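Local coordinates for solute-binding protein Csal_2479 (PDB 4P1L) that binds D-glucuronate in vitro and is probably the periplasmic component of a TRAP system that transports solutes into the cytoplasm, at residues E75-R78 / F84-F87; I117-I122 / L138-S143. All blocks are in the same frame, centred on the assembly; numbering follows the deposited sequence.

Contact 1. Residues E75-R78 / F84-F87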
ATOM      1  N   GLU A  75      -7.658  -3.305 -13.043  1.00 25.44           N
ATOM      2  CA  GLU A  75      -8.023  -3.673 -14.403  1.00 27.01           C
ATOM      3  C   GLU A  75      -9.025  -2.698 -15.024  1.00 29.54           C
ATOM      4  O   GLU A  75      -8.845  -2.258 -16.148  1.00 30.09           O
ATOM      5  CB  GLU A  75      -8.606  -5.086 -14.411  1.00 35.88           C
ATOM      6  CG  GLU A  75      -8.974  -5.615 -15.783  1.00 42.13           C
ATOM      7  CD  GLU A  75      -9.279  -7.124 -15.764  1.00 54.14           C
ATOM      8  OE1 GLU A  75      -9.751  -7.641 -14.715  1.00 55.70           O
ATOM      9  OE2 GLU A  75      -9.032  -7.795 -16.794  1.00 58.30           O
ATOM     10  N   GLN A  76     -10.077  -2.366 -14.280  1.00 25.69           N
ATOM     11  CA  GLN A  76     -11.102  -1.461 -14.759  1.00 27.28           C
ATOM     12  C   GLN A  76     -10.539  -0.068 -15.000  1.00 22.65           C
ATOM     13  O   GLN A  76     -11.009   0.633 -15.876  1.00 25.05           O
ATOM     14  CB  GLN A  76     -12.242  -1.343 -13.747  1.00 32.83           C
ATOM     15  CG  GLN A  76     -13.103  -2.569 -13.563  1.00 33.06           C
ATOM     16  CD  GLN A  76     -14.179  -2.321 -12.520  1.00 35.18           C
ATOM     17  OE1 GLN A  76     -15.107  -1.531 -12.739  1.00 43.38           O
ATOM     18  NE2 GLN A  76     -14.038  -2.957 -11.363  1.00 37.48           N
ATOM     19  N   THR A  77      -9.544   0.337 -14.207  1.00 24.01           N
ATOM     20  CA  THR A  77      -8.953   1.666 -14.389  1.00 18.78           C
ATOM     21  C   THR A  77      -8.026   1.705 -15.608  1.00 22.12           C
ATOM     22  O   THR A  77      -8.016   2.680 -16.372  1.00 24.02           O
ATOM     23  CB  THR A  77      -8.208   2.133 -13.112  1.00 19.81           C
ATOM     24  OG1 THR A  77      -9.093   2.057 -11.994  1.00 19.86           O
ATOM     25  CG2 THR A  77      -7.758   3.581 -13.271  1.00 26.46           C
ATOM     26  N   ARG A  78      -7.246   0.649 -15.813  1.00 19.97           N
ATOM     27  CA  ARG A  78      -6.412   0.570 -17.021  1.00 21.64           C
ATOM     28  C   ARG A  78      -7.225   0.669 -18.305  1.00 23.28           C
ATOM     29  O   ARG A  78      -6.748   1.203 -19.298  1.00 28.57           O
ATOM     30  CB  ARG A  78      -5.608  -0.720 -17.046  1.00 20.61           C
ATOM     31  CG  ARG A  78      -4.546  -0.767 -15.950  1.00 22.09           C
ATOM     32  CD  ARG A  78      -3.804  -2.080 -15.963  1.00 23.62           C
ATOM     33  NE  ARG A  78      -3.061  -2.285 -17.198  1.00 31.74           N
ATOM     34  CZ  ARG A  78      -2.748  -3.481 -17.690  1.00 32.21           C
ATOM     35  NH1 ARG A  78      -3.100  -4.588 -17.048  1.00 30.24           N
ATOM     36  NH2 ARG A  78      -2.075  -3.570 -18.821  1.00 33.58           N
ATOM     37  N   PHE A  84     -10.490   7.134 -11.903  1.00 17.96           N
ATOM     38  CA  PHE A  84      -9.363   7.371 -11.014  1.00 17.22           C
ATOM     39  C   PHE A  84      -9.399   6.430  -9.804  1.00 16.91           C
ATOM     40  O   PHE A  84     -10.396   5.763  -9.559  1.00 18.15           O
ATOM     41  CB  PHE A  84      -9.301   8.852 -10.601  1.00 19.23           C
ATOM     42  CG  PHE A  84     -10.409   9.302  -9.653  1.00 17.28           C
ATOM     43  CD1 PHE A  84     -11.688   9.561 -10.118  1.00 20.17           C
ATOM     44  CD2 PHE A  84     -10.146   9.511  -8.300  1.00 18.21           C
ATOM     45  CE1 PHE A  84     -12.693   9.994  -9.266  1.00 23.52           C
ATOM     46  CE2 PHE A  84     -11.138   9.949  -7.451  1.00 17.90           C
ATOM     47  CZ  PHE A  84     -12.423  10.189  -7.931  1.00 17.74           C
ATOM     48  N   ALA A  85      -8.302   6.368  -9.054  1.00 17.42           N
ATOM     49  CA  ALA A  85      -8.235   5.455  -7.947  1.00 16.56           C
ATOM     50  C   ALA A  85      -6.993   5.708  -7.091  1.00 15.00           C
ATOM     51  O   ALA A  85      -5.998   6.294  -7.545  1.00 16.77           O
ATOM     52  CB  ALA A  85      -8.238   4.043  -8.453  1.00 16.73           C
ATOM     53  N   ASN A  86      -7.096   5.248  -5.854  1.00 15.14           N
ATOM     54  CA  ASN A  86      -5.991   5.119  -4.912  1.00 14.12           C
ATOM     55  C   ASN A  86      -5.661   3.633  -4.854  1.00 14.27           C
ATOM     56  O   ASN A  86      -6.444   2.828  -4.356  1.00 14.22           O
ATOM     57  CB  ASN A  86      -6.445   5.707  -3.565  1.00 14.00           C
ATOM     58  CG  ASN A  86      -5.590   5.302  -2.375  1.00 13.55           C
ATOM     59  OD1 ASN A  86      -6.111   5.179  -1.278  1.00 15.83           O
ATOM     60  ND2 ASN A  86      -4.285   5.098  -2.577  1.00 16.73           N
ATOM     61  N   PHE A  87      -4.520   3.260  -5.436  1.00 14.25           N
ATOM     62  CA  PHE A  87      -4.068   1.889  -5.373  1.00 13.95           C
ATOM     63  C   PHE A  87      -2.816   1.761  -4.513  1.00 13.24           C
ATOM     64  O   PHE A  87      -1.894   2.571  -4.637  1.00 15.31           O
ATOM     65  CB  PHE A  87      -3.717   1.357  -6.763  1.00 14.05           C
ATOM     66  CG  PHE A  87      -4.879   1.252  -7.696  1.00 15.17           C
ATOM     67  CD1 PHE A  87      -6.054   0.637  -7.298  1.00 15.98           C
ATOM     68  CD2 PHE A  87      -4.800   1.772  -8.974  1.00 15.88           C
ATOM     69  CE1 PHE A  87      -7.123   0.537  -8.148  1.00 15.82           C
ATOM     70  CE2 PHE A  87      -5.879   1.657  -9.850  1.00 15.66           C
ATOM     71  CZ  PHE A  87      -7.045   1.034  -9.418  1.00 18.32           C
TER

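Contact 2. Residues I117-I122 / L138-S143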
ATOM      1  N   ILE A 117      12.168   9.698  -1.620  1.00 22.19           N
ATOM      2  CA  ILE A 117      12.515   8.972  -2.832  1.00 17.21           C
ATOM      3  C   ILE A 117      11.418   9.040  -3.884  1.00 18.70           C
ATOM      4  O   ILE A 117      11.679   9.299  -5.062  1.00 17.95           O
ATOM      5  CB  ILE A 117      12.871   7.493  -2.496  1.00 19.09           C
ATOM      6  CG1 ILE A 117      14.245   7.438  -1.820  1.00 20.19           C
ATOM      7  CG2 ILE A 117      12.839   6.631  -3.747  1.00 17.88           C
ATOM      8  CD1 ILE A 117      14.537   6.156  -1.108  1.00 19.78           C
HETATM    9  N   MSE A 118      10.178   8.834  -3.465  1.00 16.34           N
HETATM   10  CA  MSE A 118       9.073   8.779  -4.400  1.00 14.97           C
HETATM   11  C   MSE A 118       8.721  10.164  -4.943  1.00 20.15           C
HETATM   12  O   MSE A 118       8.159  10.259  -6.023  1.00 20.98           O
HETATM   13  CB  MSE A 118       7.829   8.123  -3.751  1.00 15.66           C
HETATM   14  CG  MSE A 118       8.047   6.673  -3.314  1.00 15.14           C
HETATM   15 SE   MSE A 118       8.628   5.507  -4.805  1.00 19.23          SE
HETATM   16  CE  MSE A 118       6.925   5.570  -5.802  1.00 22.56           C
ATOM     17  N   ASP A 119       9.047  11.228  -4.203  1.00 19.75           N
ATOM     18  CA  ASP A 119       8.762  12.591  -4.675  1.00 22.34           C
ATOM     19  C   ASP A 119       9.863  13.107  -5.591  1.00 26.42           C
ATOM     20  O   ASP A 119       9.745  14.194  -6.159  1.00 25.47           O
ATOM     21  CB  ASP A 119       8.632  13.563  -3.493  1.00 22.04           C
ATOM     22  CG  ASP A 119       7.340  13.375  -2.695  1.00 22.18           C
ATOM     23  OD1 ASP A 119       6.347  12.824  -3.225  1.00 18.59           O
ATOM     24  OD2 ASP A 119       7.330  13.817  -1.518  1.00 22.61           O
ATOM     25  N   GLY A 120      10.962  12.363  -5.693  1.00 22.24           N
ATOM     26  CA  GLY A 120      12.047  12.759  -6.562  1.00 25.54           C
ATOM     27  C   GLY A 120      12.104  11.958  -7.846  1.00 21.94           C
ATOM     28  O   GLY A 120      11.107  11.367  -8.296  1.00 20.54           O
ATOM     29  N   GLU A 121      13.292  11.931  -8.438  1.00 26.06           N
ATOM     30  CA  GLU A 121      13.471  11.336  -9.759  1.00 23.61           C
ATOM     31  C   GLU A 121      13.136   9.854  -9.793  1.00 20.95           C
ATOM     32  O   GLU A 121      12.578   9.367 -10.766  1.00 25.62           O
ATOM     33  CB  GLU A 121      14.907  11.562 -10.261  1.00 26.84           C
ATOM     34  CG  GLU A 121      15.172  10.969 -11.629  1.00 32.43           C
ATOM     35  CD  GLU A 121      15.592   9.498 -11.590  1.00 37.28           C
ATOM     36  OE1 GLU A 121      16.285   9.068 -10.630  1.00 32.36           O
ATOM     37  OE2 GLU A 121      15.232   8.762 -12.542  1.00 43.79           O
ATOM     38  N   ILE A 122      13.465   9.131  -8.732  1.00 20.83           N
ATOM     39  CA  ILE A 122      13.166   7.706  -8.682  1.00 17.25           C
ATOM     40  C   ILE A 122      11.638   7.492  -8.769  1.00 17.52           C
ATOM     41  O   ILE A 122      11.168   6.603  -9.484  1.00 19.93           O
ATOM     42  CB  ILE A 122      13.764   7.087  -7.418  1.00 16.89           C
ATOM     43  CG1 ILE A 122      15.280   7.019  -7.536  1.00 17.56           C
ATOM     44  CG2 ILE A 122      13.189   5.706  -7.154  1.00 22.19           C
ATOM     45  CD1 ILE A 122      15.971   6.572  -6.253  1.00 23.11           C
ATOM     46  N   LEU A 138      -0.608  10.744 -10.373  1.00 16.09           N
ATOM     47  CA  LEU A 138      -0.633  12.161 -10.096  1.00 20.21           C
ATOM     48  C   LEU A 138       0.050  12.515  -8.773  1.00 21.15           C
ATOM     49  O   LEU A 138       0.559  13.615  -8.608  1.00 19.93           O
ATOM     50  CB  LEU A 138      -2.074  12.656 -10.050  1.00 17.28           C
ATOM     51  CG  LEU A 138      -2.895  12.416 -11.321  1.00 24.78           C
ATOM     52  CD1 LEU A 138      -4.229  13.118 -11.202  1.00 26.58           C
ATOM     53  CD2 LEU A 138      -2.134  12.900 -12.539  1.00 25.04           C
ATOM     54  N   SER A 139       0.015  11.603  -7.815  1.00 18.64           N
ATOM     55  CA  SER A 139       0.657  11.845  -6.532  1.00 18.98           C
ATOM     56  C   SER A 139       0.777  10.546  -5.765  1.00 15.57           C
ATOM     57  O   SER A 139       0.176   9.538  -6.144  1.00 15.89           O
ATOM     58  CB  SER A 139      -0.130  12.876  -5.736  1.00 21.81           C
ATOM     59  OG  SER A 139      -1.421  12.393  -5.423  1.00 17.72           O
ATOM     60  N   TRP A 140       1.571  10.573  -4.698  1.00 14.62           N
ATOM     61  CA  TRP A 140       1.840   9.382  -3.877  1.00 16.39           C
ATOM     62  C   TRP A 140       1.306   9.569  -2.462  1.00 17.64           C
ATOM     63  O   TRP A 140       1.642  10.550  -1.815  1.00 15.49           O
ATOM     64  CB  TRP A 140       3.335   9.106  -3.791  1.00 19.63           C
ATOM     65  CG  TRP A 140       3.997   8.932  -5.112  1.00 17.71           C
ATOM     66  CD1 TRP A 140       4.829   9.816  -5.728  1.00 21.69           C
ATOM     67  CD2 TRP A 140       3.900   7.803  -5.973  1.00 15.46           C
ATOM     68  NE1 TRP A 140       5.245   9.316  -6.933  1.00 20.42           N
ATOM     69  CE2 TRP A 140       4.712   8.070  -7.101  1.00 17.83           C
ATOM     70  CE3 TRP A 140       3.237   6.585  -5.897  1.00 14.90           C
ATOM     71  CZ2 TRP A 140       4.857   7.168  -8.154  1.00 17.59           C
ATOM     72  CZ3 TRP A 140       3.377   5.684  -6.965  1.00 17.35           C
ATOM     73  CH2 TRP A 140       4.187   5.984  -8.062  1.00 17.98           C
ATOM     74  N   PHE A 141       0.485   8.623  -2.015  1.00 14.23           N
ATOM     75  CA  PHE A 141       0.012   8.545  -0.636  1.00 15.84           C
ATOM     76  C   PHE A 141       0.962   7.640   0.179  1.00 13.69           C
ATOM     77  O   PHE A 141       1.590   6.715  -0.366  1.00 15.18           O
ATOM     78  CB  PHE A 141      -1.393   7.931  -0.561  1.00 13.19           C
ATOM     79  CG  PHE A 141      -2.529   8.824  -1.035  1.00 13.55           C
ATOM     80  CD1 PHE A 141      -2.308  10.088  -1.529  1.00 13.92           C
ATOM     81  CD2 PHE A 141      -3.840   8.360  -0.990  1.00 14.32           C
ATOM     82  CE1 PHE A 141      -3.375  10.879  -1.981  1.00 17.53           C
ATOM     83  CE2 PHE A 141      -4.899   9.151  -1.417  1.00 15.94           C
ATOM     84  CZ  PHE A 141      -4.653  10.411  -1.918  1.00 17.31           C
ATOM     85  N   GLY A 142       1.035   7.875   1.487  1.00 13.65           N
ATOM     86  CA  GLY A 142       1.731   6.976   2.389  1.00 13.63           C
ATOM     87  C   GLY A 142       0.865   5.866   2.975  1.00 12.48           C
ATOM     88  O   GLY A 142      -0.358   6.000   3.064  1.00 13.84           O
ATOM     89  N   SER A 143       1.485   4.753   3.363  1.00 13.45           N
ATOM     90  CA  SER A 143       0.752   3.730   4.102  1.00 14.50           C
ATOM     91  C   SER A 143       1.608   3.155   5.250  1.00 13.77           C
ATOM     92  O   SER A 143       1.443   2.012   5.634  1.00 14.12           O
ATOM     93  CB  SER A 143       0.199   2.622   3.184  1.00 15.49           C
ATOM     94  OG  SER A 143       1.221   1.730   2.696  1.00 16.34           O
TER

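Contact 1. Residues E75-R78 / F84-F87
Thr77, near the C-terminal end of helix 70-78, meets Phe87 and Ala85 on strand 84-88, where the second half of a beta-alpha-beta crossover folds back on its own helix. The crossover starts on strand 59-62 and, after the helix, returns to the same sheet beyond strand 26-29; this alpha/beta layering is familiar from periplasmic solute-binding proteins. Ala85 and Phe87, two residues apart on an extended strand, both point toward the helix. Thr77 and Phe87 run past each other in opposite directions, and the hydroxyl of Thr77 arrives at the edge of the phenyl ring, near its plane, with OG1 3.4 Å from CZ of Phe87. CB of Thr77 lies 4.0 Å from CE2 of Phe87. With OG1 set beside its backbone N (chi1 -54°), the hydroxyl can hydrogen-bond to Ala73 O one turn back in the helix, so this buried polar atom is satisfied even though it faces an apolar ring. Phe87 also packs along the helix against Gln70, Ala73 and Ile74, and its ring meets that of Trp29. Gln70 binds glucuronate, and the nearest atoms of the Phe87 side chain and the bound sugar are about 7 Å apart. The ring is backed within its own strand as well: CB of Ala85 stands 3.4 Å above the plane of the Phe87 ring, offset toward the rim, and lies 4.1 Å from OG1 of Thr77.

Contact 2. Residues I117-I122 / L138-S143
A selenomethionine methyl planted almost squarely on an indole sets this contact apart: CE of Met118 lies 3.4 Å from the centroid of the six-membered ring of Trp140, only 7° off the ring normal. It is a CH-pi contact, in which CE of Met118 is 3.5 Å from CZ2 of Trp140. The selenium stands behind the methyl, SE of Met118 being 5.3 Å from the same centroid, which makes this a Met-aromatic contact presented methyl first. Two successive bends in the chain (chi2 -57°, chi3 -68°) fold it so that CE comes down on the ring, and the two side chains cross at about a right angle. Nearer the backbone, CB of Met118 reaches CD1 of Trp140 at 4.0 Å. The carbonyl O of Met118 is 3.2 Å from NE1 of Trp140, but the angle is poor and the approach is not a hydrogen bond. Asp119 OD1 brushes the indole edge, 4.2 Å from CD1 of Trp140, while the other carboxylate oxygen, OD2, is committed to a salt bridge with Arg266. That same arginine hydrogen-bonds Trp140 O, so one guanidinium joins the two segments. Replacing Trp140 by an alanine takes the indole away, which would probably leave the Met118 methyl without its aromatic partner and open a gap between helix 111-118 and the sheet. Across the contact, Leu138 and Ser139 both face Leu236 in a classic beta bulge. The whole is a Met-aromatic contact fastening a helix end to bulged strand 135-141, at one edge of the mixed sheet of a family 7 solute-binding protein.

How the contacts relate
Following the chain from the N terminus, contact 1 comes first, closing the five-residue loop that returns helix 70-78 to strand 84-88. Later the chain passes through helix 111-118 and opens contact 2, which closes round helix 121-132 and the start of strand 135-141. The two are in series, neither nested nor crossed, and their centres lie about 17 Å apart. They meet through one sheet: strands 84-88 and 135-141 flank strand 234-239, each antiparallel to it. Asn86 ND2 packs 3.7 Å from CD2 of Phe141 and hydrogen-bonds Glu234, a glucuronate-binding residue whose backbone pairs with Phe141. Both closures thus feed the sheet that carries Glu234, contact 1 lying the nearer to the bound glucuronate.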